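NAD(P)-dependent oxidoreductase (Pseudomonas putida, PDB 7A3W) is an imine reductase that probably uses NADPH as hydride donor for conjugate reduction and reductive amination. Local coordinates at residues B[77-80]-B[81-84]; B[147-150]-B[151-155]; B[186-189]-B[190-194]. All coordinates share one frame; numbering follows the deposited sequence.

Contact 1. Residues B[77-80]-B[81-84]. With NDP (NADPH dihydro-nicotinamide-adenine-dinucleotide phosphate), chain F.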
ATOM      1  N   VAL B  77      25.041 -13.969   9.391  1.00 19.94           N
ATOM      2  CA  VAL B  77      26.269 -13.469  10.089  1.00 21.09           C
ATOM      3  C   VAL B  77      26.165 -13.722  11.594  1.00 21.15           C
ATOM      4  O   VAL B  77      27.208 -13.892  12.227  1.00 21.57           O
ATOM      5  CB  VAL B  77      26.619 -12.006   9.744  1.00 22.99           C
ATOM      6  CG1 VAL B  77      26.752 -11.820   8.235  1.00 22.16           C
ATOM      7  CG2 VAL B  77      25.659 -10.997  10.347  1.00 22.39           C
ATOM      8  N   PHE B  78      24.968 -13.836  12.173  1.00 22.33           N
ATOM      9  CA  PHE B  78      24.855 -14.223  13.602  1.00 21.74           C
ATOM     10  C   PHE B  78      25.230 -15.700  13.767  1.00 22.69           C
ATOM     11  O   PHE B  78      25.840 -16.071  14.772  1.00 22.33           O
ATOM     12  CB  PHE B  78      23.465 -13.931  14.149  1.00 20.86           C
ATOM     13  CG  PHE B  78      23.359 -14.263  15.609  1.00 21.08           C
ATOM     14  CD1 PHE B  78      24.247 -13.718  16.532  1.00 20.95           C
ATOM     15  CD2 PHE B  78      22.414 -15.164  16.062  1.00 21.93           C
ATOM     16  CE1 PHE B  78      24.143 -14.025  17.884  1.00 23.10           C
ATOM     17  CE2 PHE B  78      22.329 -15.486  17.409  1.00 23.11           C
ATOM     18  CZ  PHE B  78      23.203 -14.928  18.315  1.00 21.81           C
ATOM     19  N   GLN B  79      24.931 -16.532  12.772  1.00 24.27           N
ATOM     20  CA  GLN B  79      25.401 -17.939  12.761  1.00 28.44           C
ATOM     21  C   GLN B  79      26.942 -17.969  12.824  1.00 26.98           C
ATOM     22  O   GLN B  79      27.498 -18.776  13.579  1.00 24.21           O
ATOM     23  CB  GLN B  79      24.820 -18.674  11.549  1.00 33.58           C
ATOM     24  CG  GLN B  79      25.291 -20.116  11.443  1.00 41.84           C
ATOM     25  CD  GLN B  79      24.643 -21.042  12.450  1.00 48.80           C
ATOM     26  OE1 GLN B  79      24.045 -20.610  13.440  1.00 52.52           O
ATOM     27  NE2 GLN B  79      24.749 -22.343  12.201  1.00 49.52           N
ATOM     28  N   ASP B  80      27.625 -17.094  12.083  1.00 26.77           N
ATOM     29  CA  ASP B  80      29.113 -16.975  12.111  1.00 26.41           C
ATOM     30  C   ASP B  80      29.580 -16.528  13.507  1.00 24.49           C
ATOM     31  O   ASP B  80      30.584 -17.060  14.017  1.00 24.78           O
ATOM     32  CB  ASP B  80      29.611 -16.003  11.042  1.00 29.26           C
ATOM     33  CG  ASP B  80      29.297 -16.467   9.634  1.00 30.15           C
ATOM     34  OD1 ASP B  80      29.109 -17.683   9.443  1.00 37.49           O
ATOM     35  OD2 ASP B  80      29.226 -15.609   8.754  1.00 34.21           O
ATOM     36  N   VAL B  81      28.887 -15.577  14.125  1.00 21.84           N
ATOM     37  CA  VAL B  81      29.193 -15.145  15.520  1.00 22.76           C
ATOM     38  C   VAL B  81      29.078 -16.356  16.464  1.00 23.73           C
ATOM     39  O   VAL B  81      30.002 -16.588  17.247  1.00 23.54           O
ATOM     40  CB  VAL B  81      28.302 -13.973  15.951  1.00 23.64           C
ATOM     41  CG1 VAL B  81      28.377 -13.736  17.455  1.00 23.71           C
ATOM     42  CG2 VAL B  81      28.646 -12.715  15.156  1.00 24.50           C
ATOM     43  N   LEU B  82      27.981 -17.113  16.396  1.00 26.50           N
ATOM     44  CA  LEU B  82      27.790 -18.347  17.207  1.00 27.27           C
ATOM     45  C   LEU B  82      28.972 -19.308  16.983  1.00 28.10           C
ATOM     46  O   LEU B  82      29.500 -19.817  17.976  1.00 29.24           O
ATOM     47  CB  LEU B  82      26.461 -19.006  16.818  1.00 28.02           C
ATOM     48  CG  LEU B  82      25.268 -18.774  17.755  1.00 31.76           C
ATOM     49  CD1 LEU B  82      25.396 -17.530  18.620  1.00 32.44           C
ATOM     50  CD2 LEU B  82      23.964 -18.738  16.971  1.00 29.26           C
ATOM     51  N   SER B  83      29.382 -19.524  15.730  1.00 26.53           N
ATOM     52  CA  SER B  83      30.451 -20.478  15.334  1.00 31.17           C
ATOM     53  C   SER B  83      31.799 -20.119  15.967  1.00 31.74           C
ATOM     54  O   SER B  83      32.623 -21.030  16.106  1.00 32.86           O
ATOM     55  CB  SER B  83      30.598 -20.566  13.849  1.00 30.81           C
ATOM     56  OG  SER B  83      29.551 -21.344  13.315  1.00 36.98           O
ATOM     57  N   SER B  84      32.037 -18.855  16.306  1.00 28.86           N
ATOM     58  CA  SER B  84      33.334 -18.394  16.863  1.00 31.44           C
ATOM     59  C   SER B  84      33.279 -18.346  18.395  1.00 28.97           C
ATOM     60  O   SER B  84      34.258 -17.915  19.001  1.00 27.42           O
ATOM     61  CB  SER B  84      33.710 -17.064  16.277  1.00 35.82           C
ATOM     62  OG  SER B  84      32.868 -16.049  16.797  1.00 39.39           O
TER
HETATM   63  PA  NDP F 301      23.316  -1.639   8.537  1.00 18.66           P
HETATM   64  O1A NDP F 301      23.253  -0.216   9.015  1.00 16.23           O
HETATM   65  O2A NDP F 301      23.923  -2.006   7.203  1.00 17.04           O
HETATM   66  O5B NDP F 301      24.082  -2.461   9.678  1.00 19.14           O
HETATM   67  C5B NDP F 301      24.516  -3.810   9.431  1.00 21.17           C
HETATM   68  C4B NDP F 301      25.117  -4.314  10.716  1.00 20.90           C
HETATM   69  O4B NDP F 301      25.554  -5.694  10.541  1.00 19.63           O
HETATM   70  C3B NDP F 301      26.344  -3.544  11.219  1.00 19.37           C
HETATM   71  O3B NDP F 301      26.360  -3.628  12.626  1.00 21.32           O
HETATM   72  C2B NDP F 301      27.465  -4.344  10.576  1.00 20.08           C
HETATM   73  O2B NDP F 301      28.760  -4.257  11.182  1.00 20.06           O
HETATM   74  C1B NDP F 301      26.928  -5.742  10.848  1.00 19.84           C
HETATM   75  N9A NDP F 301      27.570  -6.764  10.046  1.00 19.47           N
HETATM   76  C8A NDP F 301      27.581  -6.920   8.686  1.00 19.91           C
HETATM   77  N7A NDP F 301      28.276  -7.962   8.299  1.00 19.13           N
HETATM   78  C5A NDP F 301      28.706  -8.547   9.481  1.00 19.58           C
HETATM   79  C6A NDP F 301      29.487  -9.685   9.756  1.00 21.30           C
HETATM   80  N6A NDP F 301      29.971 -10.507   8.818  1.00 21.94           N
HETATM   81  N1A NDP F 301      29.732  -9.970  11.052  1.00 22.91           N
HETATM   82  C2A NDP F 301      29.250  -9.158  12.003  1.00 24.09           C
HETATM   83  N3A NDP F 301      28.525  -8.056  11.870  1.00 22.74           N
HETATM   84  C4A NDP F 301      28.287  -7.806  10.568  1.00 20.67           C
HETATM   85  O3  NDP F 301      21.905  -2.377   8.611  1.00 17.32           O
HETATM   86  PN  NDP F 301      20.626  -1.941   9.492  1.00 16.47           P
HETATM   87  O1N NDP F 301      19.883  -0.976   8.646  1.00 16.49           O
HETATM   88  O2N NDP F 301      21.058  -1.491  10.856  1.00 15.87           O
HETATM   89  O5D NDP F 301      19.808  -3.300   9.502  1.00 16.59           O
HETATM   90  C5D NDP F 301      20.080  -4.386  10.414  1.00 16.96           C
HETATM   91  C4D NDP F 301      18.980  -5.406  10.278  1.00 16.65           C
HETATM   92  O4D NDP F 301      17.712  -4.830  10.696  1.00 17.25           O
HETATM   93  C3D NDP F 301      18.754  -5.964   8.861  1.00 15.38           C
HETATM   94  O3D NDP F 301      18.605  -7.376   8.926  1.00 14.46           O
HETATM   95  C2D NDP F 301      17.520  -5.212   8.397  1.00 17.01           C
HETATM   96  O2D NDP F 301      16.822  -5.929   7.388  1.00 16.43           O
HETATM   97  C1D NDP F 301      16.745  -5.015   9.702  1.00 17.04           C
HETATM   98  N1N NDP F 301      15.860  -3.809   9.708  1.00 18.97           N
HETATM   99  C2N NDP F 301      16.333  -2.536   9.479  1.00 18.78           C
HETATM  100  C3N NDP F 301      15.478  -1.463   9.319  1.00 22.19           C
HETATM  101  C7N NDP F 301      15.954  -0.073   9.064  1.00 23.13           C
HETATM  102  O7N NDP F 301      15.106   0.782   8.809  1.00 20.57           O
HETATM  103  N7N NDP F 301      17.235   0.247   9.153  1.00 21.95           N
HETATM  104  C4N NDP F 301      14.024  -1.674   9.480  1.00 21.49           C
HETATM  105  C5N NDP F 301      13.634  -3.036   9.746  1.00 20.70           C
HETATM  106  C6N NDP F 301      14.518  -3.989   9.958  1.00 19.51           C
HETATM  107  P2B NDP F 301      29.691  -3.023  10.705  1.00 19.65           P
HETATM  108  O1X NDP F 301      29.646  -3.072   9.179  1.00 19.85           O
HETATM  109  O2X NDP F 301      29.194  -1.752  11.358  1.00 18.01           O
HETATM  110  O3X NDP F 301      31.012  -3.499  11.272  1.00 19.16           O

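Contact 2. Residues B[147-150]-B[151-155]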
ATOM      1  N   ASP B 147       7.849 -18.162  27.652  1.00 21.29           N
ATOM      2  CA  ASP B 147       8.255 -17.803  29.041  1.00 22.65           C
ATOM      3  C   ASP B 147       9.321 -16.701  28.957  1.00 21.19           C
ATOM      4  O   ASP B 147       9.231 -15.694  29.698  1.00 20.34           O
ATOM      5  CB  ASP B 147       8.725 -19.035  29.824  1.00 23.43           C
ATOM      6  CG  ASP B 147       7.595 -20.003  30.192  1.00 26.94           C
ATOM      7  OD1 ASP B 147       6.410 -19.639  30.020  1.00 27.86           O
ATOM      8  OD2 ASP B 147       7.899 -21.120  30.641  1.00 26.93           O
ATOM      9  N   ALA B 148      10.282 -16.880  28.048  1.00 19.57           N
ATOM     10  CA  ALA B 148      11.428 -15.974  27.833  1.00 19.05           C
ATOM     11  C   ALA B 148      10.927 -14.624  27.305  1.00 18.93           C
ATOM     12  O   ALA B 148      11.261 -13.574  27.879  1.00 19.32           O
ATOM     13  CB  ALA B 148      12.408 -16.617  26.874  1.00 18.67           C
ATOM     14  N   TYR B 149      10.080 -14.637  26.281  1.00 19.49           N
ATOM     15  CA  TYR B 149       9.499 -13.382  25.744  1.00 18.30           C
ATOM     16  C   TYR B 149       8.771 -12.633  26.863  1.00 19.05           C
ATOM     17  O   TYR B 149       9.033 -11.442  27.105  1.00 18.47           O
ATOM     18  CB  TYR B 149       8.556 -13.631  24.572  1.00 18.60           C
ATOM     19  CG  TYR B 149       7.882 -12.347  24.170  1.00 18.26           C
ATOM     20  CD1 TYR B 149       8.605 -11.359  23.511  1.00 17.67           C
ATOM     21  CD2 TYR B 149       6.561 -12.086  24.516  1.00 18.21           C
ATOM     22  CE1 TYR B 149       8.039 -10.125  23.209  1.00 18.61           C
ATOM     23  CE2 TYR B 149       5.967 -10.882  24.169  1.00 18.82           C
ATOM     24  CZ  TYR B 149       6.710  -9.894  23.540  1.00 18.54           C
ATOM     25  OH  TYR B 149       6.134  -8.707  23.205  1.00 20.81           O
ATOM     26  N   HIS B 150       7.857 -13.307  27.540  1.00 18.85           N
ATOM     27  CA  HIS B 150       7.031 -12.636  28.577  1.00 20.43           C
ATOM     28  C   HIS B 150       7.929 -12.113  29.700  1.00 19.39           C
ATOM     29  O   HIS B 150       7.663 -10.997  30.191  1.00 22.17           O
ATOM     30  CB  HIS B 150       5.848 -13.522  28.998  1.00 22.87           C
ATOM     31  CG  HIS B 150       4.841 -13.656  27.904  1.00 24.69           C
ATOM     32  ND1 HIS B 150       3.938 -12.666  27.600  1.00 28.30           N
ATOM     33  CD2 HIS B 150       4.630 -14.638  26.998  1.00 29.28           C
ATOM     34  CE1 HIS B 150       3.199 -13.045  26.571  1.00 28.63           C
ATOM     35  NE2 HIS B 150       3.607 -14.248  26.177  1.00 28.91           N
ATOM     36  N   ALA B 151       8.968 -12.848  30.091  1.00 19.85           N
ATOM     37  CA  ALA B 151       9.946 -12.392  31.111  1.00 18.71           C
ATOM     38  C   ALA B 151      10.569 -11.047  30.681  1.00 19.89           C
ATOM     39  O   ALA B 151      10.754 -10.144  31.537  1.00 19.40           O
ATOM     40  CB  ALA B 151      10.967 -13.459  31.357  1.00 17.81           C
ATOM     41  N   HIS B 152      10.860 -10.866  29.388  1.00 18.22           N
ATOM     42  CA  HIS B 152      11.545  -9.647  28.869  1.00 17.66           C
ATOM     43  C   HIS B 152      10.580  -8.679  28.181  1.00 18.06           C
ATOM     44  O   HIS B 152      11.048  -7.688  27.621  1.00 19.51           O
ATOM     45  CB  HIS B 152      12.713 -10.086  27.981  1.00 16.45           C
ATOM     46  CG  HIS B 152      13.747 -10.816  28.753  1.00 17.83           C
ATOM     47  ND1 HIS B 152      14.571 -10.169  29.652  1.00 18.99           N
ATOM     48  CD2 HIS B 152      14.080 -12.127  28.796  1.00 18.29           C
ATOM     49  CE1 HIS B 152      15.372 -11.063  30.200  1.00 19.42           C
ATOM     50  NE2 HIS B 152      15.102 -12.261  29.682  1.00 18.93           N
ATOM     51  N   GLU B 153       9.271  -8.942  28.225  1.00 19.88           N
ATOM     52  CA  GLU B 153       8.272  -8.180  27.432  1.00 20.17           C
ATOM     53  C   GLU B 153       8.373  -6.693  27.782  1.00 19.54           C
ATOM     54  O   GLU B 153       8.344  -5.886  26.848  1.00 19.69           O
ATOM     55  CB  GLU B 153       6.869  -8.736  27.672  1.00 22.27           C
ATOM     56  CG  GLU B 153       5.765  -7.991  26.951  1.00 23.68           C
ATOM     57  CD  GLU B 153       4.395  -8.602  27.169  1.00 27.53           C
ATOM     58  OE1 GLU B 153       3.543  -8.446  26.281  1.00 31.39           O
ATOM     59  OE2 GLU B 153       4.203  -9.261  28.207  1.00 28.58           O
ATOM     60  N   SER B 154       8.444  -6.340  29.066  1.00 20.59           N
ATOM     61  CA  SER B 154       8.490  -4.914  29.487  1.00 23.02           C
ATOM     62  C   SER B 154       9.766  -4.249  28.975  1.00 22.43           C
ATOM     63  O   SER B 154       9.702  -3.115  28.499  1.00 23.97           O
ATOM     64  CB  SER B 154       8.399  -4.761  30.960  1.00 23.10           C
ATOM     65  OG  SER B 154       7.128  -5.182  31.358  1.00 28.18           O
ATOM     66  N   THR B 155      10.891  -4.926  29.080  1.00 23.40           N
ATOM     67  CA  THR B 155      12.165  -4.393  28.544  1.00 21.40           C
ATOM     68  C   THR B 155      12.005  -4.153  27.047  1.00 20.75           C
ATOM     69  O   THR B 155      12.345  -3.056  26.610  1.00 18.13           O
ATOM     70  CB  THR B 155      13.333  -5.332  28.828  1.00 22.73           C
ATOM     71  OG1 THR B 155      13.362  -5.409  30.250  1.00 20.30           O
ATOM     72  CG2 THR B 155      14.652  -4.817  28.293  1.00 22.03           C
TER
HETATM   73  O   HOH W   1       7.580  -6.202  23.995  1.00 19.28           O
HETATM   74  O   HOH W   2       3.793  -8.517  23.860  1.00 27.68           O
HETATM   75  O   HOH W   3       7.933  -8.409  31.216  1.00 23.74           O
HETATM   76  O   HOH W   4       4.718 -10.466  30.542  1.00 26.71           O

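Contact 3. Residues B[186-189]-B[190-194]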
ATOM      1  N   GLY B 186       6.285  -3.635  -2.108  1.00 16.59           N
ATOM      2  CA  GLY B 186       5.483  -3.643  -3.343  1.00 16.39           C
ATOM      3  C   GLY B 186       4.580  -2.423  -3.408  1.00 15.26           C
ATOM      4  O   GLY B 186       4.487  -1.795  -4.475  1.00 17.06           O
ATOM      5  N   ALA B 187       3.958  -2.063  -2.277  1.00 15.00           N
ATOM      6  CA  ALA B 187       3.071  -0.895  -2.169  1.00 15.06           C
ATOM      7  C   ALA B 187       3.869   0.408  -2.281  1.00 14.65           C
ATOM      8  O   ALA B 187       3.370   1.360  -2.882  1.00 13.83           O
ATOM      9  CB  ALA B 187       2.285  -0.968  -0.881  1.00 14.69           C
ATOM     10  N   PHE B 188       5.057   0.460  -1.703  1.00 14.78           N
ATOM     11  CA  PHE B 188       5.901   1.669  -1.724  1.00 15.53           C
ATOM     12  C   PHE B 188       6.372   1.896  -3.161  1.00 15.49           C
ATOM     13  O   PHE B 188       6.334   3.043  -3.621  1.00 15.91           O
ATOM     14  CB  PHE B 188       7.080   1.573  -0.758  1.00 16.21           C
ATOM     15  CG  PHE B 188       7.877   2.850  -0.678  1.00 17.70           C
ATOM     16  CD1 PHE B 188       7.372   3.964  -0.014  1.00 17.04           C
ATOM     17  CD2 PHE B 188       9.129   2.935  -1.263  1.00 17.96           C
ATOM     18  CE1 PHE B 188       8.113   5.128   0.060  1.00 17.97           C
ATOM     19  CE2 PHE B 188       9.855   4.121  -1.213  1.00 19.62           C
ATOM     20  CZ  PHE B 188       9.355   5.201  -0.527  1.00 18.74           C
ATOM     21  N   ALA B 189       6.743   0.831  -3.869  1.00 16.63           N
ATOM     22  CA  ALA B 189       7.143   0.956  -5.284  1.00 15.21           C
ATOM     23  C   ALA B 189       5.943   1.464  -6.107  1.00 15.91           C
ATOM     24  O   ALA B 189       6.135   2.336  -7.002  1.00 16.44           O
ATOM     25  CB  ALA B 189       7.664  -0.340  -5.803  1.00 15.48           C
ATOM     26  N   ALA B 190       4.749   0.947  -5.835  1.00 14.29           N
ATOM     27  CA  ALA B 190       3.509   1.402  -6.512  1.00 15.63           C
ATOM     28  C   ALA B 190       3.338   2.898  -6.248  1.00 14.42           C
ATOM     29  O   ALA B 190       2.955   3.617  -7.155  1.00 14.06           O
ATOM     30  CB  ALA B 190       2.299   0.629  -6.012  1.00 15.02           C
ATOM     31  N   TRP B 191       3.523   3.342  -4.999  1.00 15.38           N
ATOM     32  CA  TRP B 191       3.363   4.775  -4.658  1.00 16.69           C
ATOM     33  C   TRP B 191       4.335   5.625  -5.492  1.00 17.33           C
ATOM     34  O   TRP B 191       3.908   6.650  -6.074  1.00 16.77           O
ATOM     35  CB  TRP B 191       3.550   5.022  -3.163  1.00 17.21           C
ATOM     36  CG  TRP B 191       3.357   6.472  -2.867  1.00 17.21           C
ATOM     37  CD1 TRP B 191       2.171   7.107  -2.675  1.00 18.42           C
ATOM     38  CD2 TRP B 191       4.376   7.490  -2.810  1.00 18.79           C
ATOM     39  NE1 TRP B 191       2.376   8.441  -2.462  1.00 19.48           N
ATOM     40  CE2 TRP B 191       3.717   8.710  -2.559  1.00 19.95           C
ATOM     41  CE3 TRP B 191       5.769   7.490  -2.914  1.00 19.60           C
ATOM     42  CZ2 TRP B 191       4.406   9.916  -2.425  1.00 20.02           C
ATOM     43  CZ3 TRP B 191       6.446   8.682  -2.818  1.00 19.75           C
ATOM     44  CH2 TRP B 191       5.779   9.877  -2.553  1.00 18.15           C
ATOM     45  N   LEU B 192       5.601   5.218  -5.560  1.00 17.54           N
ATOM     46  CA  LEU B 192       6.637   5.920  -6.356  1.00 19.23           C
ATOM     47  C   LEU B 192       6.196   5.956  -7.816  1.00 19.24           C
ATOM     48  O   LEU B 192       6.330   7.015  -8.444  1.00 16.59           O
ATOM     49  CB  LEU B 192       7.982   5.193  -6.241  1.00 20.36           C
ATOM     50  CG  LEU B 192       8.639   5.269  -4.875  1.00 20.04           C
ATOM     51  CD1 LEU B 192       9.765   4.243  -4.770  1.00 20.55           C
ATOM     52  CD2 LEU B 192       9.135   6.682  -4.632  1.00 19.62           C
ATOM     53  N   GLU B 193       5.729   4.829  -8.336  1.00 19.25           N
ATOM     54  CA  GLU B 193       5.268   4.716  -9.744  1.00 19.34           C
ATOM     55  C   GLU B 193       4.158   5.753 -10.025  1.00 18.83           C
ATOM     56  O   GLU B 193       4.227   6.449 -11.044  1.00 17.57           O
ATOM     57  CB  GLU B 193       4.831   3.279  -9.956  1.00 20.35           C
ATOM     58  CG  GLU B 193       4.524   2.953 -11.380  1.00 22.21           C
ATOM     59  CD  GLU B 193       4.528   1.454 -11.656  1.00 22.76           C
ATOM     60  OE1 GLU B 193       5.540   0.777 -11.297  1.00 24.75           O
ATOM     61  OE2 GLU B 193       3.556   0.966 -12.240  1.00 22.31           O
ATOM     62  N   GLY B 194       3.196   5.902  -9.109  1.00 17.16           N
ATOM     63  CA  GLY B 194       2.148   6.937  -9.184  1.00 17.95           C
ATOM     64  C   GLY B 194       2.696   8.352  -9.030  1.00 18.29           C
ATOM     65  O   GLY B 194       2.275   9.250  -9.789  1.00 17.74           O
TER

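Contact 1. Residues B[77-80]-B[81-84]
Phe78 and Leu82 lie one helical turn apart, and their side chains make the main apolar contact of this stretch. Leu82 CD1 reaches Phe78 CZ at 3.4 Å, and Leu82 CD2 lies 3.7 Å from Phe78 CE2. CD1 meets the outer end of the ring and CD2 its CE2 side, both obliquely. Phe78 CG is anti to the backbone N (chi1 -177°), which lays the ring along the helix, beside the next turn, where Leu82 meets it. Val81 CB approaches Phe78 CD1 more loosely, at 4.1 Å. With an alanine at Phe78, both Leu82 methyls would probably lose their partner, and a gap would open beside Ile110 and Met72.

The backbone bonds are those of a regular alpha-helix. Leu82 N donates to Phe78 O at 2.9 Å, nearly straight at 170°. Val81 N and Ser83 N make the matching bonds to Val77 O and Gln79 O, less straight. The last turn is looser, with a weak bond from Ser84 N to Asp80 O. Ser84 OG and Ser84 N both reach Val81 O from one face of its plane, OG at 3.0 Å. Ser83 OG adds a weak bond to Gln79 O.

Val77 belongs to the NADPH pocket. Its CG1 lies 3.5 Å from N6A of the cofactor, and its CB is 3.7 Å from C6A, so the branched side chain packs against the adenine.

Helix 75-83 belongs to a beta-alpha-beta unit of the Rossmann-type domain, between strands 67-70 and 95-98. Asp74 OD1 accepts a bond from Val77 N. Phe78 packs on Ile110 of helix 104-116, and Gln79 on Arg109, Ile110 and Arg113.

Contact 2. Residues B[147-150]-B[151-155]
Ala151 N donates to Asp147 O at 2.9 Å, and His152 N to Ala148 O at 3.1 Å. These are regular alpha-helical bonds. Glu153 N makes a weak bond to His150 O. The helix kinks where Ser154 N and Thr155 N lack a bond to the turn before. Water 3 fills in for Ser154, donating to His150 O and accepting from Ser154 N. Water 4 donates to both His150 O and Glu153 OE2, the latter at 2.7 Å.

The direct polar contact between side chains is weak. His150 ND1 donates to Glu153 OE2 at 3.5 Å. The two side chains lie side by side and point the same way, with ring and carboxylate planes 82° apart. The oxygen meets the imidazole at its edge. Glu153 is fully extended at chi1 (178°) and chi2. Its chain runs straight out from the helix, with OE2 beside His150 and CG and OE1 near the Tyr149 hydroxyl end. Water 1 bridges Tyr149 OH and Glu153 O.

Packing follows. Glu153 CG lies 3.8 Å from Tyr149 OH, while Glu153 CB sits over one face of the phenol. Tyr149 CD2 in turn stands 3.9 Å above the centre of the His150 ring.

Helix 146-157 links strands 140-144 and 164-165 at one end of the Rossmann-type sheet. The Tyr149 ring meets those of Tyr142 and Phe165, one on each strand. Ala148 and His152 pack on Thr95 of strand 95-98, and His152 and Thr155 on Leu67 of strand 67-70.

Contact 3. Residues B[186-189]-B[190-194]
Phe188 and Leu192 pack one turn apart on the long helix 173-200 of the helical C-terminal domain, of the 6-phosphogluconate dehydrogenase type, at the dimer interface. This pair is the tight part of the contact. Leu192 CD1 lies 3.6 Å from Phe188 CE2, and Leu192 CG sits over one face of the ring. With chi1 at -175° the Phe188 ring leaves the backbone opposite the N and lies beside the next turn. The looser neighbour is Trp191, whose CE3 stays 4.5 Å from Phe188 CE1. Neither side faces solvent, since all the touching residues are buried.

Small residues let the second subunit come close. Ala187 packs on Ala187 of the second subunit, and Ala190 on its Gly186. The Trp191 indole meets Phe183 of the second subunit edge-to-face, while its NE1 bonds to Ser212 OG of its own chain. The Glu193 carboxylate is buried. OE2 bonds to Thr266 OG1 and OE1 to Ser265 N, both of its own chain; OE1 also bonds to Tyr272 OH of the second subunit. The Tyr272 bond ties the two chains together at this acid.

The backbone is regular throughout: Leu192 N donates to Phe188 O at 3.0 Å with an N-H...O angle of 166°.

Contacts 1 and 2 lie on two helices of the same Rossmann-type domain, their centres about 24 Å apart. Contact 3 is in the C-terminal domain, across the centre of the chain from both. The first two are partly buried, with one side against the fold and polar or charged residues on the other. Contact 1 touches the adenine of NADPH through Val77, and contact 2 has bridging waters and a weak histidine-glutamate bond. Contact 3 is wholly buried. Its surroundings come from its own domain and the second subunit, and its one acid is held by protein groups.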